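Local coordinates for putative branched-chain amino acid ABC transporter, periplasmic branched-chain amino acid-binding protein (Pseudomonas protegens Pf-5, PDB 4RU0), which probably binds a branched-chain amino acid or a related solute outside the cytoplasmic membrane and hands it to an ABC transporter for uptake, at residues 35-40 with 107-112; 41-46 with 80-85; 50-55 with 322-327. All blocks are in the same frame, centred on the assembly; numbering follows the deposited sequence.

Overall arrangement
The three contacts probably lie in one lobe of a periplasmic binding protein, with their centres 14 to 16 Å apart. Contacts 1 and 2 share the parallel strands 34-40 and 76-82. Contact 1 flanks strand 34-40 with the run 107-112. Contact 2 joins the loop after that strand to the end of strand 76-82, and along the chain it is nested inside the loop closed by contact 1. In sequence, contact 3 alternates with both: it ties helix 47-67, which connects the two strands, to the later helix 325-348. Tyr41 lines the pocket of the bound pentaoxaheptadecane. Asn112 and Val53 have side chains about 5 Å from it, so the contacts probably help to shape that side of the pocket.

Contact 1: residues 35-40 with 107-112; sequences FFPLAT and AVYQPN
Ala39 meets the run 107-112 with its methyl and its carbonyl. Ala39 CB rests 3.5 Å from Pro111 O and also touches Tyr109 OH. Ala39 O accepts a nearly straight hydrogen bond from Asn112 ND2, at 2.9 Å and 170°. The oxygen lies in the amide plane of Asn112, while the nitrogen stands 32° off the plane of the carbonyl. Pro37 presses its ring on Tyr109, with Pro37 CG 3.6 Å from Tyr109 CD1 and Pro37 CB near Tyr109 CE1. Tyr109 CG is anti to the backbone N, which starts the side chain toward Pro37.

The two backbones run nearly parallel, 15° apart, yet most of the facing polar groups are joined through water. One water takes a hydrogen bond from Ala39 N and also bonds to Pro37 O and Gln110 O. A second accepts from Gln110 N and links Pro37 O to Gln110 OE1, which is 2.8 Å from the water oxygen. Gln110 OE1 also lies 3.4 Å from Phe36 CE2. The pairing thus resembles a parallel strand pair opened by water.

All the touching residues are buried. Phe36 and Leu38 bond by their backbones to the neighbouring strand 76-82. Gln110 and Asn112 lie against helix 47-67, and Val108 and Gln110 pack on Ala337 of helix 325-348 and on Ile132 of strand 131-132.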
loop_
_atom_site.group_PDB
_atom_site.type_symbol
_atom_site.label_atom_id
_atom_site.label_comp_id
_atom_site.label_asym_id
_atom_site.label_seq_id
_atom_site.Cartn_x
_atom_site.Cartn_y
_atom_site.Cartn_z
ATOM N N PHE A 35 -4.509 16.304 -15.696
ATOM C CA PHE A 35 -5.235 15.046 -15.829
ATOM C C PHE A 35 -4.836 14.028 -14.765
ATOM O O PHE A 35 -3.656 13.808 -14.498
ATOM C CB PHE A 35 -5.032 14.444 -17.220
ATOM C CG PHE A 35 -5.804 13.176 -17.443
ATOM C CD1 PHE A 35 -7.127 13.075 -17.032
ATOM C CD2 PHE A 35 -5.219 12.091 -18.069
ATOM C CE1 PHE A 35 -7.843 11.910 -17.234
ATOM C CE2 PHE A 35 -5.931 10.927 -18.280
ATOM C CZ PHE A 35 -7.246 10.836 -17.861
ATOM N N PHE A 36 -5.845 13.406 -14.169
ATOM C CA PHE A 36 -5.643 12.397 -13.143
ATOM C C PHE A 36 -6.314 11.102 -13.573
ATOM O O PHE A 36 -7.495 10.899 -13.300
ATOM C CB PHE A 36 -6.210 12.874 -11.807
ATOM C CG PHE A 36 -5.547 12.263 -10.609
ATOM C CD1 PHE A 36 -4.638 12.995 -9.859
ATOM C CD2 PHE A 36 -5.837 10.960 -10.226
ATOM C CE1 PHE A 36 -4.030 12.443 -8.750
ATOM C CE2 PHE A 36 -5.229 10.395 -9.118
ATOM C CZ PHE A 36 -4.324 11.138 -8.378
ATOM N N PRO A 37 -5.566 10.228 -14.263
ATOM C CA PRO A 37 -6.138 8.977 -14.766
ATOM C C PRO A 37 -6.581 8.063 -13.624
ATOM O O PRO A 37 -5.875 7.938 -12.619
ATOM C CB PRO A 37 -4.983 8.359 -15.561
ATOM C CG PRO A 37 -3.753 8.952 -14.969
ATOM C CD PRO A 37 -4.129 10.340 -14.560
ATOM N N LEU A 38 -7.752 7.449 -13.775
ATOM C CA LEU A 38 -8.272 6.546 -12.756
ATOM C C LEU A 38 -8.556 5.163 -13.336
ATOM O O LEU A 38 -9.530 4.971 -14.063
ATOM C CB LEU A 38 -9.537 7.122 -12.118
ATOM C CG LEU A 38 -9.323 8.395 -11.296
ATOM C CD1 LEU A 38 -10.624 8.851 -10.657
ATOM C CD2 LEU A 38 -8.247 8.182 -10.237
ATOM N N ALA A 39 -7.687 4.209 -13.017
ATOM C CA ALA A 39 -7.860 2.828 -13.454
ATOM C C ALA A 39 -8.630 2.056 -12.389
ATOM O O ALA A 39 -8.083 1.711 -11.341
ATOM C CB ALA A 39 -6.509 2.175 -13.730
ATOM N N THR A 40 -9.905 1.795 -12.658
ATOM C CA THR A 40 -10.799 1.264 -11.635
ATOM C C THR A 40 -11.540 0.020 -12.095
ATOM O O THR A 40 -11.691 -0.217 -13.297
ATOM C CB THR A 40 -11.846 2.317 -11.207
ATOM O OG1 THR A 40 -12.689 2.630 -12.323
ATOM C CG2 THR A 40 -11.169 3.589 -10.711
ATOM N N ALA A 107 0.637 13.270 -15.134
ATOM C CA ALA A 107 1.828 13.484 -14.324
ATOM C C ALA A 107 2.286 12.179 -13.677
ATOM O O ALA A 107 3.470 11.851 -13.690
ATOM C CB ALA A 107 1.565 14.537 -13.262
ATOM N N VAL A 108 1.331 11.445 -13.111
ATOM C CA VAL A 108 1.599 10.177 -12.446
ATOM C C VAL A 108 0.491 9.190 -12.778
ATOM O O VAL A 108 -0.637 9.589 -13.077
ATOM C CB VAL A 108 1.693 10.333 -10.913
ATOM C CG1 VAL A 108 2.966 11.075 -10.521
ATOM C CG2 VAL A 108 0.471 11.051 -10.390
ATOM N N TYR A 109 0.816 7.901 -12.740
ATOM C CA TYR A 109 -0.163 6.877 -13.073
ATOM C C TYR A 109 -0.246 5.770 -12.016
ATOM O O TYR A 109 0.770 5.206 -11.601
ATOM C CB TYR A 109 0.153 6.270 -14.441
ATOM C CG TYR A 109 -0.954 5.379 -14.950
ATOM C CD1 TYR A 109 -2.010 5.906 -15.679
ATOM C CD2 TYR A 109 -0.955 4.013 -14.684
ATOM C CE1 TYR A 109 -3.037 5.098 -16.138
ATOM C CE2 TYR A 109 -1.974 3.198 -15.139
ATOM C CZ TYR A 109 -3.012 3.744 -15.865
ATOM O OH TYR A 109 -4.031 2.940 -16.321
ATOM N N GLN A 110 -1.471 5.461 -11.596
ATOM C CA GLN A 110 -1.721 4.419 -10.596
ATOM C C GLN A 110 -2.600 3.320 -11.171
ATOM O O GLN A 110 -3.815 3.477 -11.259
ATOM C CB GLN A 110 -2.382 5.012 -9.352
ATOM C CG GLN A 110 -1.508 5.988 -8.596
ATOM C CD GLN A 110 -2.289 7.164 -8.036
ATOM O OE1 GLN A 110 -3.132 7.744 -8.720
ATOM N NE2 GLN A 110 -2.011 7.520 -6.787
ATOM N N PRO A 111 -1.985 2.200 -11.573
ATOM C CA PRO A 111 -2.732 1.106 -12.208
ATOM C C PRO A 111 -3.758 0.446 -11.283
ATOM O O PRO A 111 -4.712 -0.144 -11.780
ATOM C CB PRO A 111 -1.632 0.110 -12.607
ATOM C CG PRO A 111 -0.452 0.472 -11.787
ATOM C CD PRO A 111 -0.536 1.946 -11.552
ATOM N N ASN A 112 -3.570 0.560 -9.971
ATOM C CA ASN A 112 -4.479 -0.051 -9.000
ATOM C C ASN A 112 -4.680 -1.542 -9.268
ATOM O O ASN A 112 -5.808 -2.015 -9.401
ATOM C CB ASN A 112 -5.831 0.664 -9.001
ATOM C CG ASN A 112 -5.718 2.134 -8.627
ATOM O OD1 ASN A 112 -4.971 2.498 -7.721
ATOM N ND2 ASN A 112 -6.456 2.988 -9.333
HETATM O O HOH W 1 -5.648 5.377 -11.378
HETATM O O HOH W 2 -3.366 7.631 -11.544
#

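Contact 2: residues 41-46 with 80-85; sequences YRVGAY and ECETEW
Three groups grip Glu80 OE1. Arg42 NE donates to the syn lone pair of Glu80 OE1 in a salt bridge modelled at 2.5 Å, unusually short. Arg42 NH2 adds a weak bond, and Thr40 OG1 bonds to the same oxygen. This ties the end of strand 34-40 and the loop after it to strand 76-82. Helix 47-67 joins the two parallel strands in a beta-alpha-beta unit of the periplasmic binding protein fold. The guanidinium and carboxylate planes are 47° apart, but the carboxylate meets the edge of the guanidinium. Arg42 NH2 has a second acidic partner in Asp315.

Glu82 uses its carboxylate on backbone N-H groups. Glu82 OE1 accepts from Arg42 N at 2.9 Å, and Glu82 OE2 makes weak bonds to the same nitrogen and to Glu84 N. The bend at chi2 (60°) turns CD back toward the 41-43 backbone. Both loops are thus held by one side chain.

Beyond it, Tyr41, Tyr46 and Trp85 form an aromatic cluster. Tyr46 makes an offset face-to-face stack on the six-membered ring of Trp85, with centroids 4.2 Å apart and Tyr46 CE2 over the indole. Trp85 turns its edge to the face of Tyr41, the planes at 87°. An alanine in place of Trp85 would probably leave Tyr46 without its stacking partner and Tyr41 freer to turn in the ligand pocket, where its OH bonds weakly to the pentaoxaheptadecane. Trp85 CD1 lies over one face of the Tyr41 ring, offset toward its rim, 3.5 Å from Tyr41 CE2.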
loop_
_atom_site.group_PDB
_atom_site.type_symbol
_atom_site.label_atom_id
_atom_site.label_comp_id
_atom_site.label_asym_id
_atom_site.label_seq_id
_atom_site.Cartn_x
_atom_site.Cartn_y
_atom_site.Cartn_z
ATOM N N TYR A 41 -11.997 -0.778 -11.135
ATOM C CA TYR A 41 -12.897 -1.880 -11.435
ATOM C C TYR A 41 -14.220 -1.708 -10.696
ATOM O O TYR A 41 -14.243 -1.488 -9.486
ATOM C CB TYR A 41 -12.260 -3.237 -11.091
ATOM C CG TYR A 41 -11.454 -3.284 -9.809
ATOM C CD1 TYR A 41 -12.062 -3.554 -8.587
ATOM C CD2 TYR A 41 -10.076 -3.097 -9.825
ATOM C CE1 TYR A 41 -11.323 -3.611 -7.417
ATOM C CE2 TYR A 41 -9.331 -3.152 -8.661
ATOM C CZ TYR A 41 -9.958 -3.408 -7.460
ATOM O OH TYR A 41 -9.216 -3.458 -6.303
ATOM N N ARG A 42 -15.318 -1.793 -11.442
ATOM C CA ARG A 42 -16.655 -1.713 -10.863
ATOM C C ARG A 42 -17.487 -2.918 -11.274
ATOM O O ARG A 42 -18.691 -2.969 -11.040
ATOM C CB ARG A 42 -17.347 -0.419 -11.284
ATOM C CG ARG A 42 -16.693 0.819 -10.708
ATOM C CD ARG A 42 -17.339 2.087 -11.222
ATOM N NE ARG A 42 -16.750 3.269 -10.601
ATOM C CZ ARG A 42 -17.101 3.735 -9.407
ATOM N NH1 ARG A 42 -18.042 3.115 -8.704
ATOM N NH2 ARG A 42 -16.514 4.820 -8.917
ATOM N N VAL A 43 -16.825 -3.889 -11.891
ATOM C CA VAL A 43 -17.469 -5.125 -12.308
ATOM C C VAL A 43 -16.701 -6.297 -11.720
ATOM O O VAL A 43 -15.477 -6.250 -11.619
ATOM C CB VAL A 43 -17.522 -5.244 -13.847
ATOM C CG1 VAL A 43 -18.283 -6.493 -14.271
ATOM C CG2 VAL A 43 -18.157 -3.999 -14.450
ATOM N N GLY A 44 -17.413 -7.343 -11.316
ATOM C CA GLY A 44 -16.760 -8.538 -10.811
ATOM C C GLY A 44 -16.797 -8.667 -9.302
ATOM O O GLY A 44 -17.431 -7.867 -8.610
ATOM N N ALA A 45 -16.095 -9.676 -8.795
ATOM C CA ALA A 45 -16.156 -10.039 -7.385
ATOM C C ALA A 45 -15.557 -8.980 -6.464
ATOM O O ALA A 45 -15.963 -8.851 -5.306
ATOM C CB ALA A 45 -15.458 -11.372 -7.166
ATOM N N TYR A 46 -14.590 -8.225 -6.973
ATOM C CA TYR A 46 -13.880 -7.261 -6.143
ATOM C C TYR A 46 -14.475 -5.865 -6.258
ATOM O O TYR A 46 -13.956 -4.906 -5.681
ATOM C CB TYR A 46 -12.399 -7.238 -6.515
ATOM C CG TYR A 46 -11.756 -8.606 -6.471
ATOM C CD1 TYR A 46 -11.344 -9.162 -5.266
ATOM C CD2 TYR A 46 -11.567 -9.345 -7.633
ATOM C CE1 TYR A 46 -10.758 -10.414 -5.217
ATOM C CE2 TYR A 46 -10.982 -10.600 -7.596
ATOM C CZ TYR A 46 -10.579 -11.130 -6.386
ATOM O OH TYR A 46 -9.997 -12.376 -6.342
ATOM N N GLU A 80 -12.557 7.730 -15.488
ATOM C CA GLU A 80 -12.409 6.332 -15.129
ATOM C C GLU A 80 -12.351 5.430 -16.352
ATOM O O GLU A 80 -13.060 5.645 -17.335
ATOM C CB GLU A 80 -13.558 5.891 -14.225
ATOM C CG GLU A 80 -13.186 5.782 -12.763
ATOM C CD GLU A 80 -14.393 5.562 -11.872
ATOM O OE1 GLU A 80 -14.666 4.399 -11.504
ATOM O OE2 GLU A 80 -15.067 6.557 -11.537
ATOM N N CYS A 81 -11.499 4.416 -16.278
ATOM C CA CYS A 81 -11.463 3.367 -17.283
ATOM C C CYS A 81 -11.600 2.023 -16.573
ATOM O O CYS A 81 -10.911 1.765 -15.588
ATOM C CB CYS A 81 -10.169 3.434 -18.097
ATOM S SG CYS A 81 -9.986 2.139 -19.354
ATOM N N GLU A 82 -12.506 1.182 -17.059
ATOM C CA GLU A 82 -12.769 -0.106 -16.427
ATOM C C GLU A 82 -11.662 -1.116 -16.721
ATOM O O GLU A 82 -11.386 -1.429 -17.877
ATOM C CB GLU A 82 -14.117 -0.657 -16.889
ATOM C CG GLU A 82 -14.497 -1.982 -16.251
ATOM C CD GLU A 82 -14.600 -1.903 -14.733
ATOM O OE1 GLU A 82 -15.020 -0.848 -14.203
ATOM O OE2 GLU A 82 -14.259 -2.906 -14.073
ATOM N N THR A 83 -11.032 -1.627 -15.667
ATOM C CA THR A 83 -9.925 -2.567 -15.823
ATOM C C THR A 83 -10.347 -3.995 -15.481
ATOM O O THR A 83 -9.641 -4.954 -15.799
ATOM C CB THR A 83 -8.724 -2.178 -14.934
ATOM O OG1 THR A 83 -9.018 -2.480 -13.562
ATOM C CG2 THR A 83 -8.419 -0.689 -15.080
ATOM N N GLU A 84 -11.499 -4.119 -14.826
ATOM C CA GLU A 84 -12.044 -5.411 -14.412
ATOM C C GLU A 84 -11.038 -6.250 -13.629
ATOM O O GLU A 84 -11.103 -7.482 -13.652
ATOM C CB GLU A 84 -12.531 -6.197 -15.626
ATOM C CG GLU A 84 -13.489 -5.419 -16.504
ATOM C CD GLU A 84 -14.274 -6.309 -17.445
ATOM O OE1 GLU A 84 -14.387 -7.520 -17.155
ATOM O OE2 GLU A 84 -14.777 -5.800 -18.471
ATOM N N TRP A 85 -10.102 -5.573 -12.963
ATOM C CA TRP A 85 -9.119 -6.216 -12.094
ATOM C C TRP A 85 -8.147 -7.128 -12.873
ATOM O O TRP A 85 -7.392 -7.898 -12.274
ATOM C CB TRP A 85 -9.849 -7.002 -10.990
ATOM C CG TRP A 85 -9.002 -7.393 -9.810
ATOM C CD1 TRP A 85 -8.614 -6.591 -8.773
ATOM C CD2 TRP A 85 -8.462 -8.693 -9.535
ATOM N NE1 TRP A 85 -7.853 -7.308 -7.878
ATOM C CE2 TRP A 85 -7.746 -8.602 -8.322
ATOM C CE3 TRP A 85 -8.510 -9.924 -10.200
ATOM C CZ2 TRP A 85 -7.083 -9.696 -7.761
ATOM C CZ3 TRP A 85 -7.851 -11.009 -9.642
ATOM C CH2 TRP A 85 -7.148 -10.886 -8.434
#

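Contact 3: residues 50-55 with 322-327; sequences GVQVWA and FGSVYY
Helix 47-67 meets the first turn of helix 325-348 backbone to backbone, with Val53 CA and Tyr327 CA only 4.6 Å apart. Two CA-H...O contacts mark the approach. Tyr327 CA points its hydrogen at Gln52 O, 3.4 Å away, and Val53 CA does the same to Tyr326 O at an equal distance. No large side chain separates the helices at this point.

Side chains close the contact around it. Gln52 CB meets Tyr326 CB at 3.8 Å. The Gln52 side chain is stretched out at chi2, and its OE1 meets Ser324. Ser324 OG donates to Gln52 OE1 over 2.8 Å, with the donor tilted 20° from the plane of the amide carbonyl. Ser324 OG also accepts from Tyr327 N at 3.2 Å. Chi1 of 88° sets OG between the backbone N and the carbonyl carbon, where it can serve both. The other end of the amide is held too, since Gln52 NE2 bonds to Ser48 O and to Glu274. The amide is therefore unlikely to flip.

Val53 adds an apolar touch on Tyr326, through Val53 CG2 against Tyr326 CB. Tyr327 has its CG anti to the backbone N (chi1 -176°). Farther out on the ring, Tyr327 CE2 lies 4.0 Å from Ala55 C. The OH of Tyr327 goes on to Asp59 of the same helix 47-67. Phe322 O stands over one face of this ring.

Ser324 is a classic N-cap, here with its hydroxyl also bonded to a second helix. The pairing of an early helix with one much later in the chain is consistent with the periplasmic binding protein fold, whose lobes are assembled from separate parts of the sequence.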
loop_
_atom_site.group_PDB
_atom_site.type_symbol
_atom_site.label_atom_id
_atom_site.label_comp_id
_atom_site.label_asym_id
_atom_site.label_seq_id
_atom_site.Cartn_x
_atom_site.Cartn_y
_atom_site.Cartn_z
ATOM N N GLY A 50 -13.654 -2.441 -4.280
ATOM C CA GLY A 50 -13.048 -1.463 -5.166
ATOM C C GLY A 50 -13.739 -0.112 -5.186
ATOM O O GLY A 50 -13.074 0.925 -5.188
ATOM N N VAL A 51 -15.070 -0.115 -5.195
ATOM C CA VAL A 51 -15.824 1.133 -5.311
ATOM C C VAL A 51 -15.584 2.041 -4.110
ATOM O O VAL A 51 -15.715 3.262 -4.207
ATOM C CB VAL A 51 -17.338 0.879 -5.461
ATOM C CG1 VAL A 51 -17.641 0.283 -6.829
ATOM C CG2 VAL A 51 -17.849 -0.019 -4.345
ATOM N N GLN A 52 -15.215 1.441 -2.983
ATOM C CA GLN A 52 -14.893 2.213 -1.791
ATOM C C GLN A 52 -13.552 2.926 -1.956
ATOM O O GLN A 52 -13.389 4.067 -1.514
ATOM C CB GLN A 52 -14.878 1.311 -0.558
ATOM C CG GLN A 52 -16.202 0.615 -0.302
ATOM C CD GLN A 52 -16.112 -0.412 0.806
ATOM O OE1 GLN A 52 -15.708 -0.099 1.928
ATOM N NE2 GLN A 52 -16.476 -1.653 0.492
ATOM N N VAL A 53 -12.600 2.251 -2.600
ATOM C CA VAL A 53 -11.301 2.847 -2.891
ATOM C C VAL A 53 -11.415 4.018 -3.872
ATOM O O VAL A 53 -10.852 5.091 -3.636
ATOM C CB VAL A 53 -10.317 1.817 -3.478
ATOM C CG1 VAL A 53 -8.950 2.450 -3.676
ATOM C CG2 VAL A 53 -10.213 0.596 -2.574
ATOM N N TRP A 54 -12.137 3.811 -4.971
ATOM C CA TRP A 54 -12.261 4.848 -5.994
ATOM C C TRP A 54 -12.965 6.073 -5.425
ATOM O O TRP A 54 -12.573 7.210 -5.707
ATOM C CB TRP A 54 -13.015 4.337 -7.231
ATOM C CG TRP A 54 -12.768 2.893 -7.601
ATOM C CD1 TRP A 54 -13.700 1.998 -8.048
ATOM C CD2 TRP A 54 -11.519 2.179 -7.557
ATOM N NE1 TRP A 54 -13.112 0.777 -8.285
ATOM C CE2 TRP A 54 -11.777 0.862 -7.990
ATOM C CE3 TRP A 54 -10.211 2.525 -7.198
ATOM C CZ2 TRP A 54 -10.780 -0.107 -8.069
ATOM C CZ3 TRP A 54 -9.226 1.562 -7.273
ATOM C CH2 TRP A 54 -9.514 0.262 -7.707
ATOM N N ALA A 55 -13.992 5.834 -4.615
ATOM C CA ALA A 55 -14.755 6.912 -3.998
ATOM C C ALA A 55 -13.864 7.766 -3.100
ATOM O O ALA A 55 -14.079 8.973 -2.966
ATOM C CB ALA A 55 -15.924 6.350 -3.209
ATOM N N PHE A 322 -17.247 4.984 5.217
ATOM C CA PHE A 322 -16.631 6.272 4.968
ATOM C C PHE A 322 -15.289 6.389 5.665
ATOM O O PHE A 322 -14.508 7.293 5.417
ATOM C CB PHE A 322 -17.576 7.419 5.331
ATOM C CG PHE A 322 -16.893 8.741 5.445
ATOM C CD1 PHE A 322 -16.766 9.362 6.661
ATOM C CD2 PHE A 322 -16.355 9.345 4.343
ATOM C CE1 PHE A 322 -16.123 10.570 6.777
ATOM C CE2 PHE A 322 -15.711 10.553 4.448
ATOM C CZ PHE A 322 -15.595 11.171 5.667
ATOM N N GLY A 323 -15.033 5.482 6.574
ATOM C CA GLY A 323 -13.724 5.401 7.183
ATOM C C GLY A 323 -13.137 4.040 6.937
ATOM O O GLY A 323 -12.171 3.672 7.557
ATOM N N SER A 324 -13.735 3.288 6.028
ATOM C CA SER A 324 -13.306 1.927 5.789
ATOM C C SER A 324 -11.912 1.953 5.245
ATOM O O SER A 324 -11.517 2.906 4.613
ATOM C CB SER A 324 -14.250 1.195 4.841
ATOM O OG SER A 324 -13.904 1.378 3.485
ATOM N N VAL A 325 -11.155 0.901 5.506
ATOM C CA VAL A 325 -9.740 0.873 5.163
ATOM C C VAL A 325 -9.578 1.058 3.651
ATOM O O VAL A 325 -8.658 1.686 3.185
ATOM C CB VAL A 325 -9.043 -0.390 5.735
ATOM C CG1 VAL A 325 -7.635 -0.597 5.217
ATOM C CG2 VAL A 325 -9.068 -0.378 7.245
ATOM N N TYR A 326 -10.507 0.491 2.913
ATOM C CA TYR A 326 -10.553 0.659 1.492
ATOM C C TYR A 326 -10.749 2.123 1.099
ATOM O O TYR A 326 -10.061 2.623 0.231
ATOM C CB TYR A 326 -11.687 -0.187 0.948
ATOM C CG TYR A 326 -11.421 -1.660 1.036
ATOM C CD1 TYR A 326 -10.192 -2.169 0.713
ATOM C CD2 TYR A 326 -12.401 -2.542 1.436
ATOM C CE1 TYR A 326 -9.934 -3.520 0.784
ATOM C CE2 TYR A 326 -12.153 -3.896 1.515
ATOM C CZ TYR A 326 -10.914 -4.379 1.182
ATOM O OH TYR A 326 -10.643 -5.724 1.237
ATOM N N TYR A 327 -11.649 2.820 1.772
ATOM C CA TYR A 327 -11.881 4.218 1.490
ATOM C C TYR A 327 -10.658 5.044 1.794
ATOM O O TYR A 327 -10.336 5.981 1.095
ATOM C CB TYR A 327 -13.099 4.740 2.260
ATOM C CG TYR A 327 -13.445 6.166 1.941
ATOM C CD1 TYR A 327 -12.709 7.202 2.464
ATOM C CD2 TYR A 327 -14.490 6.471 1.094
ATOM C CE1 TYR A 327 -13.006 8.499 2.161
ATOM C CE2 TYR A 327 -14.797 7.769 0.784
ATOM C CZ TYR A 327 -14.055 8.778 1.323
ATOM O OH TYR A 327 -14.348 10.076 1.028
#